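Protein YCGM (Escherichia coli, PDB 1NR9) belongs to the fumarylacetoacetate hydrolase family and binds a magnesium ion at the end of a central beta sheet; its precise function is not established. Local coordinates at residues Glu72-Val77 / Val189-Thr194; Ala86-Val91 / Leu174-Ser179; Gly99-Leu104 / Cys130-Phe135. One frame throughout, in Å; residues are numbered along the deposited sequence.

Interaction 1: Glu72-Val77 / Val189-Thr194; sequences EVELAV and VVLTGT. With MG (magnesium ion), chain E.
Thr194 and Glu74 carry the polar end of this antiparallel pairing. The hydroxyl of Thr194 lies anti to its backbone N (chi1 -168°), which sets OG1 2.6 Å from Val73 O as a donor; Gln160 also reaches this hydroxyl. The methyl of the same residue, CG2, rests against the carboxylate end of Glu72, and the two side chains cross at about a right angle. Glu72 is extended beyond CG and brings OE2 to 2.4 Å from the magnesium ion, while its OE1 forms a salt bridge with Lys124. Glu74, likewise extended, reaches over the 189-194 backbone: Gly193 N donates to Glu74 OE1 at 2.9 Å, approaching 64° out of the carboxylate plane.

Between Leu75 and Gly193 direct pairing is interrupted, and one water bridges Leu75 N, Gly193 O and Thr192 OG1. A chi1 of 63° puts OG1 between the backbone N and carbonyl carbon of Thr192, facing this water; its CG2 lies against Val77 CG2, the side chains at about a right angle. Thr192 N donates to Leu75 O at 3.1 Å. Regular pairing follows, with Val77 N to Val190 O (2.9 Å) and Val190 N to Val77 O (2.8 Å). Ala76 and Leu191, the adjoining non-hydrogen-bonded pair, share one face of the sheet, Val77 and Val190 the other.

Val77 and Val190 pack against helix 171-178, Ala76 meets strand 130-137, and the Leu191 side chain touches strand 21-24. Strand 69-79 also pairs with 95-102, and 189-191 with 21-24, which makes both strands internal to the mixed sheet.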
ATOM      1  N   GLU A  72      -8.125   1.167 -16.597  1.00 32.16           N
ATOM      2  CA  GLU A  72      -9.392   1.352 -15.920  1.00 31.97           C
ATOM      3  C   GLU A  72      -9.512   2.843 -15.682  1.00 29.20           C
ATOM      4  O   GLU A  72      -8.852   3.375 -14.793  1.00 32.27           O
ATOM      5  CB  GLU A  72      -9.418   0.640 -14.560  1.00 35.98           C
ATOM      6  CG  GLU A  72      -9.413  -0.884 -14.584  1.00 42.40           C
ATOM      7  CD  GLU A  72      -9.677  -1.484 -13.200  1.00 46.56           C
ATOM      8  OE1 GLU A  72      -9.669  -2.731 -13.069  1.00 47.34           O
ATOM      9  OE2 GLU A  72      -9.896  -0.703 -12.244  1.00 48.40           O
ATOM     10  N   VAL A  73     -10.311   3.538 -16.480  1.00 24.93           N
ATOM     11  CA  VAL A  73     -10.468   4.969 -16.242  1.00 20.98           C
ATOM     12  C   VAL A  73     -11.326   5.051 -14.987  1.00 19.60           C
ATOM     13  O   VAL A  73     -12.249   4.250 -14.813  1.00 18.15           O
ATOM     14  CB  VAL A  73     -11.181   5.698 -17.417  1.00 19.50           C
ATOM     15  CG1 VAL A  73     -12.599   5.200 -17.567  1.00 14.80           C
ATOM     16  CG2 VAL A  73     -11.149   7.211 -17.179  1.00 16.22           C
ATOM     17  N   GLU A  74     -11.007   5.992 -14.104  1.00 17.38           N
ATOM     18  CA  GLU A  74     -11.752   6.135 -12.864  1.00 17.83           C
ATOM     19  C   GLU A  74     -11.738   7.583 -12.368  1.00 20.67           C
ATOM     20  O   GLU A  74     -10.834   8.366 -12.696  1.00 20.11           O
ATOM     21  CB  GLU A  74     -11.153   5.215 -11.769  1.00 18.21           C
ATOM     22  CG  GLU A  74     -10.975   3.716 -12.157  1.00 16.86           C
ATOM     23  CD  GLU A  74     -10.717   2.793 -10.955  1.00 15.53           C
ATOM     24  OE1 GLU A  74     -10.824   3.267  -9.801  1.00 16.64           O
ATOM     25  OE2 GLU A  74     -10.418   1.585 -11.156  1.00 14.60           O
ATOM     26  N   LEU A  75     -12.758   7.934 -11.590  1.00 20.81           N
ATOM     27  CA  LEU A  75     -12.860   9.260 -10.998  1.00 19.36           C
ATOM     28  C   LEU A  75     -11.967   9.287  -9.744  1.00 20.10           C
ATOM     29  O   LEU A  75     -12.094   8.436  -8.853  1.00 17.17           O
ATOM     30  CB  LEU A  75     -14.303   9.564 -10.589  1.00 17.69           C
ATOM     31  CG  LEU A  75     -14.416  10.931  -9.903  1.00 17.65           C
ATOM     32  CD1 LEU A  75     -14.068  12.033 -10.906  1.00 18.18           C
ATOM     33  CD2 LEU A  75     -15.811  11.132  -9.354  1.00 18.01           C
ATOM     34  N   ALA A  76     -11.080  10.276  -9.682  1.00 20.25           N
ATOM     35  CA  ALA A  76     -10.148  10.420  -8.572  1.00 18.92           C
ATOM     36  C   ALA A  76     -10.545  11.550  -7.653  1.00 20.32           C
ATOM     37  O   ALA A  76     -10.719  12.691  -8.091  1.00 20.77           O
ATOM     38  CB  ALA A  76      -8.745  10.664  -9.099  1.00 18.60           C
ATOM     39  N   VAL A  77     -10.673  11.228  -6.370  1.00 20.42           N
ATOM     40  CA  VAL A  77     -11.042  12.216  -5.366  1.00 17.22           C
ATOM     41  C   VAL A  77      -9.799  12.477  -4.524  1.00 18.97           C
ATOM     42  O   VAL A  77      -9.162  11.538  -4.030  1.00 15.96           O
ATOM     43  CB  VAL A  77     -12.187  11.687  -4.460  1.00 16.22           C
ATOM     44  CG1 VAL A  77     -12.656  12.780  -3.504  1.00 16.73           C
ATOM     45  CG2 VAL A  77     -13.344  11.194  -5.313  1.00 14.82           C
ATOM     46  N   VAL A 189      -5.233  10.099  -2.287  1.00 18.79           N
ATOM     47  CA  VAL A 189      -6.161  10.073  -3.396  1.00 17.68           C
ATOM     48  C   VAL A 189      -7.039   8.841  -3.275  1.00 19.95           C
ATOM     49  O   VAL A 189      -6.622   7.829  -2.718  1.00 20.67           O
ATOM     50  CB  VAL A 189      -5.395  10.042  -4.733  1.00 17.71           C
ATOM     51  CG1 VAL A 189      -6.359   9.827  -5.902  1.00 14.25           C
ATOM     52  CG2 VAL A 189      -4.620  11.357  -4.906  1.00 15.31           C
ATOM     53  N   VAL A 190      -8.258   8.936  -3.796  1.00 20.42           N
ATOM     54  CA  VAL A 190      -9.213   7.832  -3.766  1.00 20.61           C
ATOM     55  C   VAL A 190      -9.766   7.503  -5.168  1.00 20.58           C
ATOM     56  O   VAL A 190     -10.370   8.362  -5.817  1.00 18.48           O
ATOM     57  CB  VAL A 190     -10.408   8.178  -2.856  1.00 21.70           C
ATOM     58  CG1 VAL A 190     -11.443   7.065  -2.906  1.00 20.42           C
ATOM     59  CG2 VAL A 190      -9.929   8.409  -1.442  1.00 22.49           C
ATOM     60  N   LEU A 191      -9.553   6.273  -5.634  1.00 19.84           N
ATOM     61  CA  LEU A 191     -10.071   5.861  -6.943  1.00 19.23           C
ATOM     62  C   LEU A 191     -11.442   5.251  -6.706  1.00 18.67           C
ATOM     63  O   LEU A 191     -11.588   4.354  -5.885  1.00 19.32           O
ATOM     64  CB  LEU A 191      -9.159   4.827  -7.616  1.00 17.70           C
ATOM     65  CG  LEU A 191      -7.754   5.292  -7.998  1.00 18.29           C
ATOM     66  CD1 LEU A 191      -7.175   4.315  -9.043  1.00 19.44           C
ATOM     67  CD2 LEU A 191      -7.808   6.714  -8.542  1.00 12.69           C
ATOM     68  N   THR A 192     -12.444   5.716  -7.438  1.00 17.07           N
ATOM     69  CA  THR A 192     -13.792   5.225  -7.221  1.00 17.88           C
ATOM     70  C   THR A 192     -14.347   4.126  -8.124  1.00 17.83           C
ATOM     71  O   THR A 192     -15.559   4.002  -8.245  1.00 19.10           O
ATOM     72  CB  THR A 192     -14.775   6.397  -7.244  1.00 17.96           C
ATOM     73  OG1 THR A 192     -14.759   7.005  -8.544  1.00 20.15           O
ATOM     74  CG2 THR A 192     -14.373   7.434  -6.216  1.00 15.26           C
ATOM     75  N   GLY A 193     -13.495   3.327  -8.754  1.00 18.51           N
ATOM     76  CA  GLY A 193     -14.012   2.261  -9.598  1.00 19.35           C
ATOM     77  C   GLY A 193     -14.003   2.602 -11.066  1.00 20.63           C
ATOM     78  O   GLY A 193     -13.780   3.752 -11.437  1.00 22.38           O
ATOM     79  N   THR A 194     -14.253   1.618 -11.918  1.00 21.80           N
ATOM     80  CA  THR A 194     -14.241   1.880 -13.350  1.00 23.92           C
ATOM     81  C   THR A 194     -15.480   1.350 -14.038  1.00 26.21           C
ATOM     82  O   THR A 194     -16.084   0.378 -13.589  1.00 26.68           O
ATOM     83  CB  THR A 194     -13.012   1.232 -14.040  1.00 23.61           C
ATOM     84  OG1 THR A 194     -12.878   1.747 -15.372  1.00 21.60           O
ATOM     85  CG2 THR A 194     -13.179  -0.276 -14.120  1.00 23.56           C
TER
HETATM   86 MG    MG E 301     -10.463  -1.339 -10.011  0.95 23.22          MG
HETATM   87  O   HOH W   1     -15.011   6.247 -11.024  1.00 24.99           O
HETATM   88  O   HOH W   2     -10.128   0.930  -8.937  1.00 23.11           O

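Interaction 2: Ala86-Val91 / Leu174-Ser179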
ATOM      1  N   ALA A  86     -14.683   8.298   9.792  1.00 37.86           N
ATOM      2  CA  ALA A  86     -15.461   9.500   9.525  1.00 36.81           C
ATOM      3  C   ALA A  86     -16.929   9.354   9.151  1.00 36.56           C
ATOM      4  O   ALA A  86     -17.374   8.313   8.669  1.00 35.62           O
ATOM      5  CB  ALA A  86     -14.755  10.308   8.451  1.00 37.98           C
ATOM      6  N   THR A  87     -17.667  10.436   9.371  1.00 37.17           N
ATOM      7  CA  THR A  87     -19.084  10.510   9.036  1.00 36.80           C
ATOM      8  C   THR A  87     -19.135  11.176   7.661  1.00 38.70           C
ATOM      9  O   THR A  87     -18.192  11.867   7.261  1.00 37.52           O
ATOM     10  CB  THR A  87     -19.871  11.411  10.018  1.00 35.21           C
ATOM     11  OG1 THR A  87     -19.606  12.787   9.715  1.00 36.64           O
ATOM     12  CG2 THR A  87     -19.460  11.136  11.454  1.00 31.99           C
ATOM     13  N   GLU A  88     -20.234  10.987   6.946  1.00 38.60           N
ATOM     14  CA  GLU A  88     -20.360  11.571   5.626  1.00 39.66           C
ATOM     15  C   GLU A  88     -20.210  13.076   5.650  1.00 43.02           C
ATOM     16  O   GLU A  88     -19.696  13.650   4.689  1.00 44.52           O
ATOM     17  CB  GLU A  88     -21.688  11.190   4.999  1.00 38.41           C
ATOM     18  CG  GLU A  88     -21.917   9.700   4.984  1.00 36.76           C
ATOM     19  CD  GLU A  88     -22.925   9.284   3.932  1.00 40.53           C
ATOM     20  OE1 GLU A  88     -23.738  10.147   3.507  1.00 41.31           O
ATOM     21  OE2 GLU A  88     -22.907   8.091   3.540  1.00 41.76           O
ATOM     22  N   GLU A  89     -20.635  13.728   6.733  1.00 49.13           N
ATOM     23  CA  GLU A  89     -20.501  15.184   6.795  1.00 53.31           C
ATOM     24  C   GLU A  89     -19.025  15.557   6.746  1.00 50.44           C
ATOM     25  O   GLU A  89     -18.646  16.563   6.147  1.00 51.82           O
ATOM     26  CB  GLU A  89     -21.113  15.768   8.068  1.00 59.02           C
ATOM     27  CG  GLU A  89     -21.150  17.299   8.023  1.00 77.57           C
ATOM     28  CD  GLU A  89     -21.394  17.948   9.374  1.00 88.12           C
ATOM     29  OE1 GLU A  89     -22.380  17.580  10.049  1.00 96.29           O
ATOM     30  OE2 GLU A  89     -20.601  18.838   9.754  1.00 94.47           O
ATOM     31  N   HIS A  90     -18.200  14.737   7.391  1.00 47.62           N
ATOM     32  CA  HIS A  90     -16.759  14.951   7.420  1.00 43.90           C
ATOM     33  C   HIS A  90     -16.179  14.731   6.026  1.00 39.30           C
ATOM     34  O   HIS A  90     -15.432  15.568   5.516  1.00 36.94           O
ATOM     35  CB  HIS A  90     -16.122  13.997   8.430  1.00 47.47           C
ATOM     36  CG  HIS A  90     -16.433  14.334   9.856  1.00 52.23           C
ATOM     37  ND1 HIS A  90     -16.420  13.394  10.866  1.00 53.10           N
ATOM     38  CD2 HIS A  90     -16.739  15.515  10.446  1.00 51.76           C
ATOM     39  CE1 HIS A  90     -16.704  13.981  12.014  1.00 53.59           C
ATOM     40  NE2 HIS A  90     -16.902  15.268  11.787  1.00 53.95           N
ATOM     41  N   VAL A  91     -16.536  13.605   5.413  1.00 34.40           N
ATOM     42  CA  VAL A  91     -16.070  13.294   4.071  1.00 32.41           C
ATOM     43  C   VAL A  91     -16.345  14.515   3.213  1.00 33.70           C
ATOM     44  O   VAL A  91     -15.410  15.143   2.705  1.00 33.05           O
ATOM     45  CB  VAL A  91     -16.817  12.071   3.461  1.00 31.24           C
ATOM     46  CG1 VAL A  91     -16.433  11.899   1.984  1.00 25.22           C
ATOM     47  CG2 VAL A  91     -16.468  10.799   4.243  1.00 28.71           C
ATOM     48  N   LEU A 174     -18.591   5.633   0.093  1.00 33.30           N
ATOM     49  CA  LEU A 174     -17.419   4.785  -0.098  1.00 30.11           C
ATOM     50  C   LEU A 174     -16.244   5.317   0.718  1.00 29.18           C
ATOM     51  O   LEU A 174     -15.640   4.573   1.491  1.00 29.11           O
ATOM     52  CB  LEU A 174     -17.054   4.717  -1.586  1.00 28.72           C
ATOM     53  CG  LEU A 174     -15.930   3.776  -2.040  1.00 27.49           C
ATOM     54  CD1 LEU A 174     -16.214   2.342  -1.591  1.00 25.26           C
ATOM     55  CD2 LEU A 174     -15.808   3.849  -3.554  1.00 23.31           C
ATOM     56  N   ILE A 175     -15.926   6.602   0.550  1.00 25.74           N
ATOM     57  CA  ILE A 175     -14.825   7.206   1.302  1.00 24.16           C
ATOM     58  C   ILE A 175     -15.063   7.035   2.795  1.00 24.65           C
ATOM     59  O   ILE A 175     -14.143   6.710   3.547  1.00 26.73           O
ATOM     60  CB  ILE A 175     -14.671   8.708   0.981  1.00 23.62           C
ATOM     61  CG1 ILE A 175     -14.098   8.871  -0.426  1.00 23.54           C
ATOM     62  CG2 ILE A 175     -13.769   9.387   2.003  1.00 19.97           C
ATOM     63  CD1 ILE A 175     -13.954  10.316  -0.871  1.00 26.08           C
ATOM     64  N   ALA A 176     -16.298   7.258   3.225  1.00 24.30           N
ATOM     65  CA  ALA A 176     -16.640   7.103   4.631  1.00 23.49           C
ATOM     66  C   ALA A 176     -16.338   5.670   5.042  1.00 20.50           C
ATOM     67  O   ALA A 176     -15.753   5.444   6.087  1.00 22.61           O
ATOM     68  CB  ALA A 176     -18.111   7.418   4.854  1.00 22.84           C
ATOM     69  N   TYR A 177     -16.735   4.709   4.211  1.00 19.55           N
ATOM     70  CA  TYR A 177     -16.487   3.282   4.472  1.00 20.35           C
ATOM     71  C   TYR A 177     -14.976   2.979   4.521  1.00 20.85           C
ATOM     72  O   TYR A 177     -14.493   2.283   5.423  1.00 18.18           O
ATOM     73  CB  TYR A 177     -17.147   2.435   3.379  1.00 21.59           C
ATOM     74  CG  TYR A 177     -16.846   0.964   3.486  1.00 22.78           C
ATOM     75  CD1 TYR A 177     -17.386   0.196   4.515  1.00 21.19           C
ATOM     76  CD2 TYR A 177     -15.981   0.345   2.583  1.00 24.13           C
ATOM     77  CE1 TYR A 177     -17.072  -1.149   4.648  1.00 22.26           C
ATOM     78  CE2 TYR A 177     -15.657  -0.996   2.709  1.00 27.64           C
ATOM     79  CZ  TYR A 177     -16.206  -1.737   3.749  1.00 26.79           C
ATOM     80  OH  TYR A 177     -15.860  -3.059   3.893  1.00 29.52           O
HETATM   81  N   MSE A 178     -14.233   3.512   3.549  1.00 20.97           N
HETATM   82  CA  MSE A 178     -12.788   3.317   3.496  1.00 21.54           C
HETATM   83  C   MSE A 178     -12.127   3.724   4.800  1.00 21.71           C
HETATM   84  O   MSE A 178     -11.336   2.970   5.357  1.00 20.89           O
HETATM   85  CB  MSE A 178     -12.173   4.131   2.357  1.00 20.48           C
HETATM   86  CG  MSE A 178     -12.550   3.626   0.972  1.00 22.79           C
HETATM   87 SE   MSE A 178     -11.953   4.753  -0.493  0.95 25.58          SE
HETATM   88  CE  MSE A 178     -11.825   3.352  -1.837  1.00 16.19           C
ATOM     89  N   SER A 179     -12.450   4.918   5.286  1.00 24.10           N
ATOM     90  CA  SER A 179     -11.850   5.419   6.514  1.00 27.13           C
ATOM     91  C   SER A 179     -11.970   4.455   7.679  1.00 29.32           C
ATOM     92  O   SER A 179     -11.249   4.588   8.667  1.00 29.00           O
ATOM     93  CB  SER A 179     -12.452   6.774   6.898  1.00 27.15           C
ATOM     94  OG  SER A 179     -13.843   6.681   7.120  1.00 29.23           O
TER
HETATM   95  O   HOH W   3     -16.401   5.344   9.101  1.00 28.88           O
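Ala86 and Ala176 mark the closest backbone approach, with CA atoms 5.6 Å apart. Segment 86-91 runs in extended loop conformation and enters a helix at Glu88, whereas 174-178 belongs to helix 171-178. Thr87 occupies the N-cap of the first helix, its OG1 accepting a weak bond from His90 N at 3.3 Å. A water donates to both Ala86 O and Ala176 O, bridging the two backbones where they come near each other.

Ser179 supplies the direct polar link. Its OG lies between the backbone N and the carbonyl carbon (chi1 61°), a rotation that turns the hydroxyl back toward Ala176 O, in a bond modelled too short to be relied on. The same OG accepts from Ala86 N at 3.2 Å, though the position of that nitrogen is less certain. A backbone bond between Ser179 and Gln85 adds to this junction.

In the fold, helix 171-178 lies on the central mixed sheet, Ile175 and the selenomethionine at position 178 both touching Val190, and the 86-91 segment docks against another side of that helix. The apolar seam there is made by Val91, which straddles two neighbouring residues: CG1 meets Ile175 CG2 at 3.7 Å, and CG2 lies 3.8 Å from Ala176 CB. Farther round the helix, Tyr177 OH is hydrogen-bonded to Glu42 and to Lys122 of the second subunit.

Interaction 3: Gly99-Leu104 / Cys130-Phe135; sequences GVALDL and CPLSGF. With MG (magnesium ion), chain E.
Val100 and Ser133 join strands 95-102 and 130-137, antiparallel neighbours in the mixed central sheet of this fumarylacetoacetate hydrolase-family fold. Two bonds link the residues. Val100 N donates to the side-chain oxygen Ser133 OG at 2.7 Å in a nearly straight bond (168° at the hydrogen), and Ser133 N donates to Val100 O at 2.8 Å. The serine hydroxyl thus stands where a backbone carbonyl would normally receive the first of these. Its chi1 of 70° carries OG across to the facing strand, beside CG2 of Val100.

This half is the closely packed one. Ala101 and Leu132 form a single bridge with CA atoms 4.4 Å apart. Gly99, which has no side chain, allows the Gly134 carbonyl to come up to its backbone, with Gly99 CA 3.6 Å from Gly134 O, while Phe135 CD2 comes close to Gly99 N. Side chains alternate along the strand: Val100 and Leu102 pack on strand 206-211 of the second sheet, and Ala101 turns to Leu191 of the central sheet.

Toward Asp103 the pairing slackens. Leu102 N reaches Pro131 O only in a weak bond of 3.3 Å, and contact then passes to apolar groups, Pro131 CD lying 3.4 Å from Leu104 CD2 with the two side chains at about a right angle. Asp103 is the centre of an inverse gamma turn, and its side chain leaves the backbone away from segment 130-135. Its OD1 is in a salt bridge with Lys48 and its OD2 accepts a hydrogen bond from Lys124. That same OD2 binds the magnesium ion at 2.5 Å, and the metal also holds a water and Glu72 OE2.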
ATOM      1  N   GLY A  99     -10.342  14.601 -10.312  1.00 23.01           N
ATOM      2  CA  GLY A  99      -9.530  14.434 -11.510  1.00 20.41           C
ATOM      3  C   GLY A  99      -9.722  13.009 -12.021  1.00 23.51           C
ATOM      4  O   GLY A  99     -10.584  12.279 -11.507  1.00 19.47           O
ATOM      5  N   VAL A 100      -8.951  12.601 -13.031  1.00 24.17           N
ATOM      6  CA  VAL A 100      -9.071  11.243 -13.572  1.00 24.44           C
ATOM      7  C   VAL A 100      -7.815  10.411 -13.462  1.00 26.07           C
ATOM      8  O   VAL A 100      -6.694  10.924 -13.536  1.00 27.12           O
ATOM      9  CB  VAL A 100      -9.448  11.222 -15.057  1.00 23.99           C
ATOM     10  CG1 VAL A 100     -10.916  11.384 -15.210  1.00 26.29           C
ATOM     11  CG2 VAL A 100      -8.687  12.299 -15.806  1.00 25.12           C
ATOM     12  N   ALA A 101      -8.009   9.108 -13.326  1.00 25.13           N
ATOM     13  CA  ALA A 101      -6.886   8.205 -13.208  1.00 26.38           C
ATOM     14  C   ALA A 101      -7.105   6.921 -13.981  1.00 28.43           C
ATOM     15  O   ALA A 101      -8.203   6.630 -14.473  1.00 28.82           O
ATOM     16  CB  ALA A 101      -6.638   7.875 -11.746  1.00 25.40           C
ATOM     17  N   LEU A 102      -6.028   6.163 -14.093  1.00 26.96           N
ATOM     18  CA  LEU A 102      -6.068   4.877 -14.740  1.00 24.14           C
ATOM     19  C   LEU A 102      -5.615   3.932 -13.652  1.00 25.55           C
ATOM     20  O   LEU A 102      -4.513   4.066 -13.119  1.00 23.28           O
ATOM     21  CB  LEU A 102      -5.095   4.809 -15.915  1.00 21.81           C
ATOM     22  CG  LEU A 102      -5.441   5.575 -17.188  1.00 18.81           C
ATOM     23  CD1 LEU A 102      -4.514   5.116 -18.311  1.00 14.71           C
ATOM     24  CD2 LEU A 102      -6.892   5.304 -17.569  1.00 16.79           C
ATOM     25  N   ASP A 103      -6.491   3.011 -13.289  1.00 27.90           N
ATOM     26  CA  ASP A 103      -6.169   2.022 -12.283  1.00 27.14           C
ATOM     27  C   ASP A 103      -5.514   0.929 -13.108  1.00 27.89           C
ATOM     28  O   ASP A 103      -6.116  -0.090 -13.431  1.00 32.47           O
ATOM     29  CB  ASP A 103      -7.457   1.546 -11.601  1.00 28.06           C
ATOM     30  CG  ASP A 103      -7.246   0.367 -10.666  1.00 28.66           C
ATOM     31  OD1 ASP A 103      -6.100   0.146 -10.207  1.00 26.93           O
ATOM     32  OD2 ASP A 103      -8.250  -0.326 -10.381  1.00 28.71           O
ATOM     33  N   LEU A 104      -4.278   1.197 -13.502  1.00 24.75           N
ATOM     34  CA  LEU A 104      -3.499   0.269 -14.292  1.00 24.07           C
ATOM     35  C   LEU A 104      -3.345  -1.023 -13.512  1.00 24.93           C
ATOM     36  O   LEU A 104      -2.969  -0.995 -12.339  1.00 27.15           O
ATOM     37  CB  LEU A 104      -2.131   0.871 -14.572  1.00 24.03           C
ATOM     38  CG  LEU A 104      -1.909   1.419 -15.976  1.00 22.52           C
ATOM     39  CD1 LEU A 104      -3.195   1.992 -16.546  1.00 21.27           C
ATOM     40  CD2 LEU A 104      -0.803   2.470 -15.910  1.00 23.21           C
ATOM     41  N   CYS A 130      -0.626   3.959 -11.556  1.00 23.03           N
ATOM     42  CA  CYS A 130      -1.675   4.935 -11.310  1.00 22.23           C
ATOM     43  C   CYS A 130      -1.397   6.301 -11.941  1.00 20.19           C
ATOM     44  O   CYS A 130      -1.105   7.272 -11.242  1.00 21.04           O
ATOM     45  CB  CYS A 130      -1.878   5.101  -9.806  1.00 21.31           C
ATOM     46  SG  CYS A 130      -3.384   5.980  -9.357  1.00 31.48           S
ATOM     47  N   PRO A 131      -1.455   6.387 -13.280  1.00 18.58           N
ATOM     48  CA  PRO A 131      -1.209   7.681 -13.921  1.00 17.35           C
ATOM     49  C   PRO A 131      -2.355   8.521 -13.403  1.00 18.49           C
ATOM     50  O   PRO A 131      -3.443   8.001 -13.179  1.00 21.87           O
ATOM     51  CB  PRO A 131      -1.359   7.372 -15.405  1.00 17.40           C
ATOM     52  CG  PRO A 131      -1.042   5.907 -15.494  1.00 17.73           C
ATOM     53  CD  PRO A 131      -1.715   5.341 -14.280  1.00 16.51           C
ATOM     54  N   LEU A 132      -2.155   9.810 -13.225  1.00 19.65           N
ATOM     55  CA  LEU A 132      -3.229  10.607 -12.671  1.00 18.42           C
ATOM     56  C   LEU A 132      -3.208  11.995 -13.282  1.00 21.22           C
ATOM     57  O   LEU A 132      -2.137  12.547 -13.538  1.00 21.88           O
ATOM     58  CB  LEU A 132      -3.019  10.672 -11.161  1.00 17.06           C
ATOM     59  CG  LEU A 132      -4.053  11.190 -10.171  1.00 16.86           C
ATOM     60  CD1 LEU A 132      -5.330  10.333 -10.263  1.00 18.83           C
ATOM     61  CD2 LEU A 132      -3.456  11.123  -8.760  1.00 11.22           C
ATOM     62  N   SER A 133      -4.389  12.551 -13.532  1.00 22.64           N
ATOM     63  CA  SER A 133      -4.499  13.885 -14.110  1.00 22.62           C
ATOM     64  C   SER A 133      -4.379  14.919 -12.999  1.00 23.85           C
ATOM     65  O   SER A 133      -4.166  14.569 -11.832  1.00 21.47           O
ATOM     66  CB  SER A 133      -5.849  14.053 -14.817  1.00 25.25           C
ATOM     67  OG  SER A 133      -6.927  14.098 -13.893  1.00 24.81           O
ATOM     68  N   GLY A 134      -4.490  16.193 -13.372  1.00 25.02           N
ATOM     69  CA  GLY A 134      -4.432  17.253 -12.387  1.00 23.80           C
ATOM     70  C   GLY A 134      -5.790  17.242 -11.710  1.00 25.62           C
ATOM     71  O   GLY A 134      -6.680  16.518 -12.151  1.00 25.97           O
ATOM     72  N   PHE A 135      -5.967  18.036 -10.659  1.00 25.57           N
ATOM     73  CA  PHE A 135      -7.238  18.069  -9.950  1.00 24.24           C
ATOM     74  C   PHE A 135      -7.991  19.369 -10.095  1.00 25.35           C
ATOM     75  O   PHE A 135      -7.403  20.437 -10.238  1.00 26.72           O
ATOM     76  CB  PHE A 135      -7.035  17.814  -8.459  1.00 22.97           C
ATOM     77  CG  PHE A 135      -6.719  16.397  -8.127  1.00 21.32           C
ATOM     78  CD1 PHE A 135      -5.410  16.009  -7.861  1.00 21.01           C
ATOM     79  CD2 PHE A 135      -7.733  15.443  -8.075  1.00 19.53           C
ATOM     80  CE1 PHE A 135      -5.110  14.681  -7.541  1.00 21.19           C
ATOM     81  CE2 PHE A 135      -7.450  14.117  -7.759  1.00 17.87           C
ATOM     82  CZ  PHE A 135      -6.136  13.734  -7.491  1.00 18.96           C
TER
HETATM   83 MG    MG E 301     -10.463  -1.339 -10.011  0.95 23.22          MG
HETATM   84  O   HOH W   2     -10.128   0.930  -8.937  1.00 23.11           O

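How the interactions relate
Read from the N terminus, the first segments of the three contacts come in the order 72-77, 86-91 and 99-104, and their partners return in reverse: 130-135, 174-179 and 189-194. Interaction 3 therefore closes the innermost loop, interaction 2 encloses it, and interaction 1 encloses both; none cross. Interactions 1 and 3 adjoin, about 7 Å between centres, since strands 69-79 and 95-102 are neighbours in one sheet, and each supplies one magnesium ligand. The centres of interactions 1 and 2 are about 16 Å apart, yet the two touch through helix 171-178; interaction 2 does not touch interaction 3. Together they join the flanking helices, the central sheet and its metal-bearing end.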